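Local atomic coordinates of probable arylamine n-acetyl transferase (Mycobacterium abscessus, PDB entry 4GUZ), a protein that probably transfers acetyl groups from acetyl coenzyme A to arylamine substrates. Residues K47-D52 against S73-Y78; E33-L38 against L93-Y98. One frame throughout, in Å; residues are numbered along the deposited sequence.

Overall arrangement
Helix 79-92 ties the two contacts together. Contact 1 (47-52 with 73-78) lies just before its first turn, and contact 2 (33-38 with 93-98) follows its last. Helix 32-45 supplies the first segment of contact 2 and leads into strand 48-49 of contact 1, which places contact 1 inside the chain loop that contact 2 closes. Their centres are 24 Å apart and their nearest atoms about 11 Å, without touching. Contact 1 is the more central, 11 Å from the centre of the chain against 17 Å for contact 2. The side chain of Tyr78, the residue just before Cys79, lies near but does not touch Cys79, His116 and Asp131, which probably form the catalytic triad.

Contact 1: K47-D52 against S73-Y78; sequences KWENLD and SPRGGY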
ATOM      1  N   LYS A  47      -1.076   3.602  -8.448  1.00 16.42           N
ATOM      2  CA  LYS A  47       0.351   3.851  -8.310  1.00 15.45           C
ATOM      3  C   LYS A  47       0.735   4.059  -6.866  1.00 18.40           C
ATOM      4  O   LYS A  47      -0.119   4.424  -6.048  1.00 18.61           O
ATOM      5  CB  LYS A  47       0.778   5.011  -9.213  1.00 17.45           C
ATOM      6  CG  LYS A  47       0.803   4.633 -10.691  1.00 27.72           C
ATOM      7  CD  LYS A  47       0.640   5.845 -11.595  1.00 30.68           C
ATOM      8  CE  LYS A  47       0.613   5.500 -13.069  1.00 44.06           C
ATOM      9  NZ  LYS A  47      -0.535   4.631 -13.447  1.00 58.85           N
ATOM     10  N   TRP A  48       2.005   3.785  -6.533  1.00 15.35           N
ATOM     11  CA  TRP A  48       2.474   3.887  -5.149  1.00 13.91           C
ATOM     12  C   TRP A  48       3.654   4.827  -5.064  1.00 17.73           C
ATOM     13  O   TRP A  48       4.670   4.603  -5.706  1.00 16.08           O
ATOM     14  CB  TRP A  48       2.828   2.507  -4.567  1.00 12.53           C
ATOM     15  CG  TRP A  48       2.827   2.475  -3.056  1.00 13.69           C
ATOM     16  CD1 TRP A  48       1.855   1.957  -2.257  1.00 16.07           C
ATOM     17  CD2 TRP A  48       3.806   3.064  -2.171  1.00 13.71           C
ATOM     18  NE1 TRP A  48       2.201   2.102  -0.933  1.00 15.36           N
ATOM     19  CE2 TRP A  48       3.363   2.835  -0.850  1.00 16.68           C
ATOM     20  CE3 TRP A  48       5.018   3.756  -2.365  1.00 15.27           C
ATOM     21  CZ2 TRP A  48       4.094   3.252   0.268  1.00 16.66           C
ATOM     22  CZ3 TRP A  48       5.721   4.206  -1.256  1.00 16.51           C
ATOM     23  CH2 TRP A  48       5.271   3.935   0.042  1.00 17.20           C
ATOM     24  N   GLU A  49       3.515   5.896  -4.269  1.00 16.35           N
ATOM     25  CA  GLU A  49       4.558   6.913  -4.069  1.00 16.10           C
ATOM     26  C   GLU A  49       4.223   7.796  -2.870  1.00 19.46           C
ATOM     27  O   GLU A  49       3.073   7.830  -2.436  1.00 19.20           O
ATOM     28  CB  GLU A  49       4.740   7.766  -5.340  1.00 17.65           C
ATOM     29  CG  GLU A  49       3.433   8.349  -5.828  1.00 26.28           C
ATOM     30  CD  GLU A  49       3.396   9.839  -6.087  1.00 29.97           C
ATOM     31  OE1 GLU A  49       3.845  10.616  -5.216  1.00 25.20           O
ATOM     32  OE2 GLU A  49       2.861  10.231  -7.148  1.00 20.85           O
ATOM     33  N   ASN A  50       5.219   8.540  -2.373  1.00 17.54           N
ATOM     34  CA  ASN A  50       5.106   9.429  -1.205  1.00 17.52           C
ATOM     35  C   ASN A  50       5.542  10.865  -1.540  1.00 22.71           C
ATOM     36  O   ASN A  50       5.945  11.591  -0.620  1.00 23.79           O
ATOM     37  CB  ASN A  50       6.036   8.885  -0.092  1.00 14.81           C
ATOM     38  CG  ASN A  50       7.519   9.071  -0.416  1.00 29.66           C
ATOM     39  OD1 ASN A  50       7.934   9.137  -1.591  1.00 19.88           O
ATOM     40  ND2 ASN A  50       8.337   9.264   0.612  1.00 23.66           N
ATOM     41  N   LEU A  51       5.524  11.263  -2.840  1.00 19.08           N
ATOM     42  CA  LEU A  51       6.091  12.540  -3.267  1.00 19.08           C
ATOM     43  C   LEU A  51       5.405  13.767  -2.655  1.00 25.71           C
ATOM     44  O   LEU A  51       6.075  14.781  -2.500  1.00 25.54           O
ATOM     45  CB  LEU A  51       6.196  12.676  -4.800  1.00 18.16           C
ATOM     46  CG  LEU A  51       7.051  11.585  -5.505  1.00 21.21           C
ATOM     47  CD1 LEU A  51       6.938  11.663  -7.042  1.00 20.34           C
ATOM     48  CD2 LEU A  51       8.495  11.626  -5.059  1.00 23.22           C
ATOM     49  N   ASP A  52       4.131  13.654  -2.216  1.00 22.75           N
ATOM     50  CA  ASP A  52       3.446  14.745  -1.536  1.00 21.62           C
ATOM     51  C   ASP A  52       4.075  15.004  -0.184  1.00 28.49           C
ATOM     52  O   ASP A  52       4.200  16.170   0.206  1.00 29.93           O
ATOM     53  CB  ASP A  52       1.951  14.450  -1.397  1.00 23.52           C
ATOM     54  CG  ASP A  52       1.153  14.738  -2.649  1.00 25.59           C
ATOM     55  OD1 ASP A  52       1.757  15.189  -3.658  1.00 25.48           O
ATOM     56  OD2 ASP A  52      -0.059  14.470  -2.645  1.00 26.81           O
ATOM     57  N   SER A  73      -4.910  11.821 -12.573  1.00 25.94           N
ATOM     58  CA  SER A  73      -3.627  12.463 -12.798  1.00 24.76           C
ATOM     59  C   SER A  73      -2.521  11.390 -12.798  1.00 27.63           C
ATOM     60  O   SER A  73      -2.727  10.323 -12.199  1.00 25.51           O
ATOM     61  CB  SER A  73      -3.365  13.556 -11.764  1.00 25.26           C
ATOM     62  OG  SER A  73      -2.977  13.039 -10.503  1.00 27.08           O
ATOM     63  N   PRO A  74      -1.356  11.633 -13.464  1.00 24.70           N
ATOM     64  CA  PRO A  74      -0.280  10.615 -13.461  1.00 23.92           C
ATOM     65  C   PRO A  74       0.443  10.589 -12.103  1.00 25.59           C
ATOM     66  O   PRO A  74       1.609  10.973 -11.987  1.00 24.63           O
ATOM     67  CB  PRO A  74       0.632  11.078 -14.606  1.00 25.18           C
ATOM     68  CG  PRO A  74       0.446  12.559 -14.660  1.00 29.70           C
ATOM     69  CD  PRO A  74      -0.975  12.823 -14.264  1.00 25.46           C
ATOM     70  N   ARG A  75      -0.286  10.165 -11.058  1.00 20.35           N
ATOM     71  CA  ARG A  75       0.198  10.146  -9.684  1.00 19.49           C
ATOM     72  C   ARG A  75      -0.212   8.900  -8.929  1.00 21.06           C
ATOM     73  O   ARG A  75      -1.204   8.244  -9.253  1.00 20.56           O
ATOM     74  CB  ARG A  75      -0.331  11.375  -8.905  1.00 19.91           C
ATOM     75  CG  ARG A  75       0.138  12.747  -9.432  1.00 21.99           C
ATOM     76  CD  ARG A  75       1.654  13.007  -9.279  1.00 22.00           C
ATOM     77  NE  ARG A  75       2.155  12.745  -7.928  1.00 26.34           N
ATOM     78  CZ  ARG A  75       2.085  13.605  -6.916  1.00 38.23           C
ATOM     79  NH1 ARG A  75       1.566  14.814  -7.097  1.00 23.20           N
ATOM     80  NH2 ARG A  75       2.556  13.274  -5.722  1.00 23.49           N
ATOM     81  N   GLY A  76       0.542   8.633  -7.887  1.00 18.69           N
ATOM     82  CA  GLY A  76       0.276   7.544  -6.963  1.00 18.42           C
ATOM     83  C   GLY A  76       0.107   8.041  -5.544  1.00 21.76           C
ATOM     84  O   GLY A  76       0.225   9.239  -5.283  1.00 21.95           O
ATOM     85  N   GLY A  77      -0.144   7.110  -4.631  1.00 18.83           N
ATOM     86  CA  GLY A  77      -0.338   7.413  -3.218  1.00 19.05           C
ATOM     87  C   GLY A  77       0.318   6.410  -2.293  1.00 21.76           C
ATOM     88  O   GLY A  77       0.795   5.365  -2.756  1.00 21.07           O
ATOM     89  N   TYR A  78       0.401   6.726  -0.977  1.00 17.92           N
ATOM     90  CA  TYR A  78       0.987   5.750  -0.060  1.00 17.36           C
ATOM     91  C   TYR A  78      -0.135   5.000   0.690  1.00 20.38           C
ATOM     92  O   TYR A  78      -1.289   5.112   0.286  1.00 19.50           O
ATOM     93  CB  TYR A  78       2.128   6.303   0.828  1.00 19.94           C
ATOM     94  CG  TYR A  78       1.871   7.391   1.861  1.00 22.95           C
ATOM     95  CD1 TYR A  78       0.600   7.591   2.403  1.00 24.92           C
ATOM     96  CD2 TYR A  78       2.931   8.110   2.411  1.00 23.47           C
ATOM     97  CE1 TYR A  78       0.384   8.528   3.420  1.00 24.38           C
ATOM     98  CE2 TYR A  78       2.724   9.063   3.404  1.00 24.51           C
ATOM     99  CZ  TYR A  78       1.450   9.271   3.907  1.00 30.92           C
ATOM    100  OH  TYR A  78       1.282  10.209   4.905  1.00 28.90           O
TER
HETATM  101  O   HOH W   1      -2.564   5.990  -9.360  1.00 17.28           O
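Lys47 and Gly76 bring their CA atoms to 3.9 Å where the two backbones pass, their end-to-end directions 82° apart. Gly77 N donates to Lys47 O at 3.0 Å, and Gly77 O accepts from Glu49 N. With no side chain on Gly76, Lys47 CB packs tightly on its CA at 3.4 Å, and a water joins Lys47 N to Arg75 O. Next to this crossing the Glu49 carboxylate is gripped by four N-H groups. Glu49 CG stands between its backbone N and carbonyl carbon (chi1 53°), and the bend at chi2 swings the carboxylate to the Arg75 guanidinium, which meets it side-on and nearly coplanar. Arg75 NE gives a 2.7 Å bond to the syn lone pair of Glu49 OE2, while Arg75 NH2 bonds Glu49 OE1 at 3.0 Å, almost straight. Gly76 N reaches Glu49 OE2 from above the carboxylate plane at 2.9 Å, and Leu51 N holds Glu49 OE1. The same Arg75 NH2 also bonds Asp52 OD1 at 2.9 Å. Here the two planes are 85° apart, and the donor comes from above the Asp52 carboxylate, whose OD2 pairs with Lys69. Two carboxylates thus share one guanidinium, which probably favours their ionised forms. Farther along, Tyr78 CA sits over the Trp48 five-membered ring, 4.2 Å from its centroid, in a CH-pi contact. Gly77 O covers the same face; Trp48 NE1 bonds Gly133 O, and Tyr78 OH bonds Ser205. The sequence Arg75-Gly76-Gly77-Tyr78 fits the RGG-containing motif of arylamine N-acetyltransferases, which leads into the helix carrying the presumed catalytic Cys79. The salt-bridge network of Glu49, Asp52 and Arg75 thus joins this segment to strand 48-49 and the start of helix 51-56.

Contact 2: E33-L38 against L93-Y98; sequences ETLRRL and LGFDFY
Phe95 presents the outer end of its ring to helix 32-45, with Thr34 CG2 lying in the ring plane at the edge, 4.0 Å from Phe95 CZ. The two neighbouring ring atoms are met obliquely: Leu35 CB comes within 4.0 Å of Phe95 CE1, and Leu38 CD1 within 3.9 Å of Phe95 CE2. The ring tip therefore meets Thr34 near its plane, with Leu35 and Leu38 both displaced to the same side of it, and Leu35 N also comes close to CZ. This reach depends on the first torsion of Phe95, which sets CG anti to the carbonyl carbon (chi1 -73°) and sends the ring toward the helix. Beside the aromatic tip, the leucines meet end to end, Leu38 CD1 standing 3.8 Å from Leu93 CD1. Leu38 CD1 thus bridges Leu93 and Phe95, while Thr34 CG2 stands 4.3 Å from Leu93 CD1. Thr34 divides its two branches: CG2, anti to the backbone N, serves the apolar contact, whereas OG1 bonds chiefly Ser29 O, with Asp27 O a second acceptor sharing its one proton. The side-chain contacts are apolar and the interface modest, burying 189 Å² over both sides. Gly94, with phi 77°, ends helix 79-92 in a Schellman motif, and this turn lets Leu93 and Phe95, on either side of Gly94 in sequence, both face segment 33-38 before the chain enters strand 96-104. Leu90 of helix 79-92 touches both Leu35 and Phe95, and Phe86 of that helix touches Leu38. Val121 of strand 116-123 also meets Leu35 and Phe95, while Trp128 and Cys130 of strand 126-130 pack on Leu35. Helix 32-45 is in this way seated against helix 79-92 and against strands of the larger antiparallel sheet.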
ATOM      1  N   GLU A  33     -14.644 -14.032  -4.841  1.00 26.00           N
ATOM      2  CA  GLU A  33     -14.142 -13.911  -6.213  1.00 26.09           C
ATOM      3  C   GLU A  33     -14.085 -12.436  -6.633  1.00 26.57           C
ATOM      4  O   GLU A  33     -13.123 -12.038  -7.279  1.00 25.33           O
ATOM      5  CB  GLU A  33     -14.948 -14.775  -7.208  1.00 27.72           C
ATOM      6  CG  GLU A  33     -14.098 -15.837  -7.905  1.00 36.58           C
ATOM      7  CD  GLU A  33     -12.960 -16.463  -7.113  1.00 58.74           C
ATOM      8  OE1 GLU A  33     -13.196 -16.926  -5.972  1.00 41.99           O
ATOM      9  OE2 GLU A  33     -11.821 -16.472  -7.632  1.00 66.52           O
ATOM     10  N   THR A  34     -15.048 -11.626  -6.185  1.00 23.45           N
ATOM     11  CA  THR A  34     -15.061 -10.192  -6.463  1.00 23.60           C
ATOM     12  C   THR A  34     -13.874  -9.519  -5.737  1.00 25.85           C
ATOM     13  O   THR A  34     -13.138  -8.763  -6.364  1.00 24.41           O
ATOM     14  CB  THR A  34     -16.406  -9.582  -6.079  1.00 31.22           C
ATOM     15  OG1 THR A  34     -17.396 -10.158  -6.933  1.00 33.01           O
ATOM     16  CG2 THR A  34     -16.438  -8.042  -6.246  1.00 29.83           C
ATOM     17  N   LEU A  35     -13.675  -9.842  -4.444  1.00 21.52           N
ATOM     18  CA  LEU A  35     -12.580  -9.295  -3.634  1.00 19.57           C
ATOM     19  C   LEU A  35     -11.232  -9.602  -4.269  1.00 22.16           C
ATOM     20  O   LEU A  35     -10.365  -8.731  -4.303  1.00 20.74           O
ATOM     21  CB  LEU A  35     -12.650  -9.863  -2.201  1.00 18.96           C
ATOM     22  CG  LEU A  35     -11.646  -9.304  -1.182  1.00 22.34           C
ATOM     23  CD1 LEU A  35     -11.882  -7.821  -0.926  1.00 23.28           C
ATOM     24  CD2 LEU A  35     -11.687 -10.091   0.118  1.00 19.54           C
ATOM     25  N   ARG A  36     -11.052 -10.837  -4.783  1.00 21.33           N
ATOM     26  CA  ARG A  36      -9.818 -11.241  -5.449  1.00 21.00           C
ATOM     27  C   ARG A  36      -9.552 -10.364  -6.656  1.00 24.14           C
ATOM     28  O   ARG A  36      -8.429  -9.889  -6.827  1.00 22.35           O
ATOM     29  CB  ARG A  36      -9.851 -12.737  -5.860  1.00 20.86           C
ATOM     30  CG  ARG A  36      -9.496 -13.652  -4.694  1.00 25.57           C
ATOM     31  CD  ARG A  36      -9.723 -15.126  -4.983  1.00 30.67           C
ATOM     32  NE  ARG A  36      -9.639 -15.889  -3.735  1.00 40.74           N
ATOM     33  CZ  ARG A  36      -9.160 -17.124  -3.619  1.00 60.32           C
ATOM     34  NH1 ARG A  36      -8.740 -17.788  -4.693  1.00 57.20           N
ATOM     35  NH2 ARG A  36      -9.101 -17.709  -2.430  1.00 35.72           N
ATOM     36  N   ARG A  37     -10.580 -10.134  -7.481  1.00 21.78           N
ATOM     37  CA  ARG A  37     -10.423  -9.307  -8.685  1.00 21.34           C
ATOM     38  C   ARG A  37     -10.174  -7.842  -8.319  1.00 22.12           C
ATOM     39  O   ARG A  37      -9.401  -7.180  -9.008  1.00 21.30           O
ATOM     40  CB  ARG A  37     -11.632  -9.438  -9.619  1.00 22.35           C
ATOM     41  CG  ARG A  37     -11.769 -10.855 -10.209  1.00 29.06           C
ATOM     42  CD  ARG A  37     -12.587 -10.941 -11.499  1.00 30.62           C
ATOM     43  NE  ARG A  37     -13.873 -10.230 -11.463  1.00 31.46           N
ATOM     44  CZ  ARG A  37     -14.953 -10.616 -10.787  1.00 46.23           C
ATOM     45  NH1 ARG A  37     -14.919 -11.709 -10.031  1.00 30.31           N
ATOM     46  NH2 ARG A  37     -16.066  -9.896 -10.839  1.00 39.95           N
ATOM     47  N   LEU A  38     -10.786  -7.362  -7.213  1.00 19.69           N
ATOM     48  CA  LEU A  38     -10.635  -5.977  -6.727  1.00 18.65           C
ATOM     49  C   LEU A  38      -9.211  -5.729  -6.259  1.00 20.75           C
ATOM     50  O   LEU A  38      -8.583  -4.769  -6.686  1.00 19.15           O
ATOM     51  CB  LEU A  38     -11.606  -5.663  -5.583  1.00 18.48           C
ATOM     52  CG  LEU A  38     -13.077  -5.447  -5.919  1.00 23.68           C
ATOM     53  CD1 LEU A  38     -13.879  -5.307  -4.658  1.00 24.28           C
ATOM     54  CD2 LEU A  38     -13.281  -4.200  -6.766  1.00 25.55           C
ATOM     55  N   LEU A  93     -19.649  -1.651  -2.374  1.00 29.24           N
ATOM     56  CA  LEU A  93     -20.016  -2.955  -2.910  1.00 28.52           C
ATOM     57  C   LEU A  93     -20.692  -3.860  -1.855  1.00 33.11           C
ATOM     58  O   LEU A  93     -21.095  -4.979  -2.171  1.00 33.56           O
ATOM     59  CB  LEU A  93     -18.806  -3.641  -3.558  1.00 28.23           C
ATOM     60  CG  LEU A  93     -18.193  -2.955  -4.799  1.00 31.90           C
ATOM     61  CD1 LEU A  93     -17.317  -3.923  -5.541  1.00 32.17           C
ATOM     62  CD2 LEU A  93     -19.278  -2.422  -5.758  1.00 32.73           C
ATOM     63  N   GLY A  94     -20.852  -3.344  -0.642  1.00 30.04           N
ATOM     64  CA  GLY A  94     -21.544  -4.029   0.446  1.00 29.90           C
ATOM     65  C   GLY A  94     -20.801  -5.140   1.159  1.00 32.22           C
ATOM     66  O   GLY A  94     -21.435  -6.097   1.619  1.00 32.36           O
ATOM     67  N   PHE A  95     -19.452  -5.038   1.260  1.00 25.67           N
ATOM     68  CA  PHE A  95     -18.668  -6.025   2.012  1.00 23.00           C
ATOM     69  C   PHE A  95     -18.706  -5.698   3.499  1.00 26.28           C
ATOM     70  O   PHE A  95     -18.858  -4.529   3.860  1.00 25.44           O
ATOM     71  CB  PHE A  95     -17.194  -6.045   1.534  1.00 23.21           C
ATOM     72  CG  PHE A  95     -16.916  -6.676   0.190  1.00 22.33           C
ATOM     73  CD1 PHE A  95     -16.588  -8.025   0.091  1.00 23.92           C
ATOM     74  CD2 PHE A  95     -16.940  -5.912  -0.973  1.00 22.26           C
ATOM     75  CE1 PHE A  95     -16.271  -8.597  -1.145  1.00 24.54           C
ATOM     76  CE2 PHE A  95     -16.644  -6.486  -2.213  1.00 24.07           C
ATOM     77  CZ  PHE A  95     -16.310  -7.822  -2.297  1.00 22.56           C
ATOM     78  N   ASP A  96     -18.584  -6.730   4.362  1.00 22.71           N
ATOM     79  CA  ASP A  96     -18.474  -6.590   5.820  1.00 23.61           C
ATOM     80  C   ASP A  96     -16.976  -6.495   6.109  1.00 25.64           C
ATOM     81  O   ASP A  96     -16.260  -7.482   5.945  1.00 25.41           O
ATOM     82  CB  ASP A  96     -19.137  -7.786   6.542  1.00 25.56           C
ATOM     83  CG  ASP A  96     -19.032  -7.810   8.067  1.00 35.34           C
ATOM     84  OD1 ASP A  96     -18.590  -6.792   8.657  1.00 35.97           O
ATOM     85  OD2 ASP A  96     -19.423  -8.835   8.673  1.00 38.79           O
ATOM     86  N   PHE A  97     -16.486  -5.305   6.449  1.00 22.88           N
ATOM     87  CA  PHE A  97     -15.036  -5.139   6.631  1.00 20.90           C
ATOM     88  C   PHE A  97     -14.690  -4.148   7.732  1.00 22.78           C
ATOM     89  O   PHE A  97     -15.531  -3.369   8.194  1.00 21.11           O
ATOM     90  CB  PHE A  97     -14.390  -4.681   5.295  1.00 22.51           C
ATOM     91  CG  PHE A  97     -14.608  -3.220   4.968  1.00 24.82           C
ATOM     92  CD1 PHE A  97     -13.626  -2.273   5.249  1.00 27.84           C
ATOM     93  CD2 PHE A  97     -15.811  -2.786   4.411  1.00 27.58           C
ATOM     94  CE1 PHE A  97     -13.844  -0.921   4.985  1.00 29.06           C
ATOM     95  CE2 PHE A  97     -16.027  -1.434   4.146  1.00 30.38           C
ATOM     96  CZ  PHE A  97     -15.040  -0.510   4.433  1.00 29.06           C
ATOM     97  N   TYR A  98     -13.400  -4.129   8.086  1.00 18.91           N
ATOM     98  CA  TYR A  98     -12.861  -3.218   9.074  1.00 17.82           C
ATOM     99  C   TYR A  98     -11.403  -2.906   8.744  1.00 20.54           C
ATOM    100  O   TYR A  98     -10.738  -3.639   8.000  1.00 20.15           O
ATOM    101  CB  TYR A  98     -13.032  -3.771  10.506  1.00 18.40           C
ATOM    102  CG  TYR A  98     -12.357  -5.090  10.808  1.00 18.88           C
ATOM    103  CD1 TYR A  98     -11.141  -5.133  11.479  1.00 19.59           C
ATOM    104  CD2 TYR A  98     -12.988  -6.300  10.528  1.00 20.00           C
ATOM    105  CE1 TYR A  98     -10.540  -6.349  11.813  1.00 20.10           C
ATOM    106  CE2 TYR A  98     -12.388  -7.521  10.840  1.00 20.32           C
ATOM    107  CZ  TYR A  98     -11.169  -7.540  11.498  1.00 23.92           C
ATOM    108  OH  TYR A  98     -10.565  -8.739  11.813  1.00 22.93           O
TER